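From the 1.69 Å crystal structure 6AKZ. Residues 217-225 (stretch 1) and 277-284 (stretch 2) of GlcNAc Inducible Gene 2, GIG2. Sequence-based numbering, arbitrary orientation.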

# COMPACT_ATOMS: atom_id res chain seq x y z
N ASP A 217 13.72 -19.82 -3.91
CA ASP A 217 12.95 -19.90 -5.13
C ASP A 217 12.18 -18.53 -5.30
O ASP A 217 11.02 -18.54 -5.65
CB ASP A 217 11.93 -21.06 -4.95
CG ASP A 217 11.15 -21.40 -6.19
OD1 ASP A 217 11.59 -21.15 -7.34
OD2 ASP A 217 10.01 -21.97 -6.02
N TRP A 218 12.88 -17.41 -5.08
CA TRP A 218 12.32 -16.08 -5.37
C TRP A 218 11.66 -15.98 -6.71
O TRP A 218 10.66 -15.26 -6.87
CB TRP A 218 13.35 -14.95 -5.15
CG TRP A 218 14.46 -14.91 -6.10
CD1 TRP A 218 15.77 -15.37 -5.86
CD2 TRP A 218 14.46 -14.39 -7.42
NE1 TRP A 218 16.54 -15.19 -6.96
CE2 TRP A 218 15.78 -14.56 -7.94
CE3 TRP A 218 13.50 -13.77 -8.24
CZ2 TRP A 218 16.14 -14.16 -9.19
CZ3 TRP A 218 13.87 -13.36 -9.49
CH2 TRP A 218 15.18 -13.52 -9.97
N GLU A 219 12.12 -16.72 -7.72
CA GLU A 219 11.58 -16.59 -9.04
C GLU A 219 10.13 -16.95 -9.10
O GLU A 219 9.41 -16.47 -10.00
CB GLU A 219 12.33 -17.50 -10.05
CG GLU A 219 13.72 -17.05 -10.39
CD GLU A 219 14.81 -17.62 -9.46
OE1 GLU A 219 14.52 -18.18 -8.34
OE2 GLU A 219 15.98 -17.46 -9.88
N ASN A 220 9.69 -17.78 -8.18
CA ASN A 220 8.30 -18.17 -8.16
C ASN A 220 7.42 -17.41 -7.12
O ASN A 220 6.27 -17.83 -6.88
CB ASN A 220 8.24 -19.66 -7.97
CG ASN A 220 8.63 -20.35 -9.24
OD1 ASN A 220 8.05 -20.12 -10.31
ND2 ASN A 220 9.63 -21.12 -9.16
N TRP A 221 7.97 -16.38 -6.49
CA TRP A 221 7.16 -15.54 -5.57
C TRP A 221 6.04 -14.82 -6.36
O TRP A 221 6.32 -14.20 -7.38
CB TRP A 221 8.02 -14.54 -4.84
CG TRP A 221 7.27 -13.80 -3.80
CD1 TRP A 221 6.64 -14.32 -2.71
CD2 TRP A 221 6.97 -12.39 -3.81
NE1 TRP A 221 5.97 -13.32 -2.05
CE2 TRP A 221 6.16 -12.13 -2.70
CE3 TRP A 221 7.28 -11.33 -4.67
CZ2 TRP A 221 5.72 -10.84 -2.38
CZ3 TRP A 221 6.78 -10.07 -4.39
CH2 TRP A 221 6.05 -9.82 -3.23
N ASP A 222 4.83 -14.94 -5.85
CA ASP A 222 3.62 -14.40 -6.45
C ASP A 222 3.14 -13.34 -5.44
O ASP A 222 2.52 -13.63 -4.43
CB ASP A 222 2.56 -15.49 -6.64
CG ASP A 222 1.39 -14.99 -7.50
OD1 ASP A 222 1.18 -13.76 -7.55
OD2 ASP A 222 0.74 -15.86 -8.09
N ALA A 223 3.32 -12.09 -5.85
CA ALA A 223 2.85 -10.91 -5.05
C ALA A 223 1.35 -10.69 -4.95
O ALA A 223 0.89 -9.84 -4.15
CB ALA A 223 3.50 -9.65 -5.64
N PHE A 224 0.62 -11.47 -5.68
CA PHE A 224 -0.81 -11.29 -5.84
C PHE A 224 -1.64 -12.32 -5.15
O PHE A 224 -2.86 -12.19 -5.17
CB PHE A 224 -1.19 -11.08 -7.29
CG PHE A 224 -0.57 -9.87 -7.84
CD1 PHE A 224 -1.20 -8.62 -7.71
CD2 PHE A 224 0.73 -9.91 -8.37
CE1 PHE A 224 -0.59 -7.47 -8.16
CE2 PHE A 224 1.33 -8.75 -8.82
CZ PHE A 224 0.69 -7.52 -8.68
N LYS A 225 -0.99 -13.32 -4.54
CA LYS A 225 -1.69 -14.36 -3.83
C LYS A 225 -1.86 -13.95 -2.34
O LYS A 225 -0.86 -13.70 -1.66
CB LYS A 225 -0.88 -15.64 -3.90
CG LYS A 225 -1.51 -16.78 -3.16
CD LYS A 225 -0.77 -18.09 -3.49
CE LYS A 225 -1.34 -19.24 -2.62
NZ LYS A 225 -0.73 -20.48 -3.20
N SER A 277 9.72 -2.72 -10.20
CA SER A 277 10.05 -4.11 -10.40
C SER A 277 9.70 -4.83 -9.07
O SER A 277 10.48 -4.87 -8.13
CB SER A 277 11.55 -4.25 -10.71
OG SER A 277 11.94 -5.64 -10.87
N LEU A 278 8.55 -5.48 -9.03
CA LEU A 278 7.99 -5.89 -7.75
C LEU A 278 8.72 -7.11 -7.17
O LEU A 278 9.14 -7.11 -6.01
CB LEU A 278 6.46 -6.11 -7.91
CG LEU A 278 5.68 -6.57 -6.72
CD1 LEU A 278 5.84 -5.60 -5.56
CD2 LEU A 278 4.18 -6.61 -7.16
N LYS A 279 8.83 -8.17 -7.97
CA LYS A 279 9.44 -9.39 -7.55
C LYS A 279 10.90 -9.21 -7.24
O LYS A 279 11.34 -9.70 -6.18
CB LYS A 279 9.29 -10.50 -8.59
CG LYS A 279 9.70 -11.89 -8.16
CD LYS A 279 9.73 -12.82 -9.38
CE LYS A 279 8.36 -13.25 -9.81
NZ LYS A 279 8.44 -13.98 -11.09
N LEU A 280 11.68 -8.60 -8.10
CA LEU A 280 13.10 -8.42 -7.79
C LEU A 280 13.31 -7.58 -6.56
O LEU A 280 14.21 -7.84 -5.73
CB LEU A 280 13.85 -7.82 -8.98
CG LEU A 280 13.99 -8.68 -10.20
CD1 LEU A 280 14.76 -7.99 -11.28
CD2 LEU A 280 14.60 -10.01 -9.89
N SER A 281 12.50 -6.52 -6.42
CA SER A 281 12.55 -5.70 -5.24
C SER A 281 12.39 -6.48 -3.91
O SER A 281 13.18 -6.33 -2.99
CB SER A 281 11.56 -4.55 -5.29
OG SER A 281 11.94 -3.51 -6.20
N MET A 282 11.33 -7.25 -3.81
CA MET A 282 11.08 -7.96 -2.59
C MET A 282 12.02 -9.16 -2.35
O MET A 282 12.29 -9.50 -1.23
CB MET A 282 9.60 -8.36 -2.47
CG MET A 282 8.64 -7.19 -2.31
SD MET A 282 9.09 -6.05 -1.00
CE MET A 282 9.10 -7.07 0.47
N ALA A 283 12.52 -9.77 -3.39
CA ALA A 283 13.51 -10.84 -3.24
C ALA A 283 14.71 -10.18 -2.58
O ALA A 283 15.27 -10.71 -1.66
CB ALA A 283 13.85 -11.45 -4.58
N TYR A 284 15.10 -9.01 -3.02
CA TYR A 284 16.30 -8.36 -2.51
C TYR A 284 16.11 -7.87 -1.09
O TYR A 284 16.93 -8.15 -0.19
CB TYR A 284 16.63 -7.16 -3.41
CG TYR A 284 17.89 -6.43 -3.01
CD1 TYR A 284 19.17 -6.84 -3.45
CD2 TYR A 284 17.80 -5.29 -2.20
CE1 TYR A 284 20.31 -6.11 -3.07
CE2 TYR A 284 18.94 -4.59 -1.83
CZ TYR A 284 20.17 -4.98 -2.29
OH TYR A 284 21.27 -4.22 -1.89

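A single lysine, K279, supplies the one hydrogen bond between these two stretches, and it does so by lying between two tryptophans on its way to a backbone carbonyl. Its CA-to-CB bond points sideways to stretch 1, but the chain, extended through chi2 and turned at chi3 (m), brings NZ to 2.9 Å from the O of E219. The methylenes are used too: CD lies 3.6 Å from W218 O and at the edge of the W218 ring, while CE approaches W221 O at 3.3 Å. A long side chain with an apolar stem and a charged tip thus suits a partly exposed border.

The rest of the contact is mostly apolar and buried, where large indoles and aliphatic side chains offer broad apolar surface. Both tryptophans point toward the helix. W218 CB meets A283 CB at 3.6 Å, a closeness that the small alanine permits where the backbones run nearest, and W218 CZ3 reaches L280 CD2 at 3.5 Å. W221 CH2 packs on M282 CG at 3.8 Å. Farther along, L278 CD2 touches A223 CB at 3.5 Å and F224 CZ at 3.9 Å; the turn from D222 to K225 carries both partners. The principle is familiar: buried apolar packing is closed at its border by a lysine that contributes both contact surface and the one hydrogen bond.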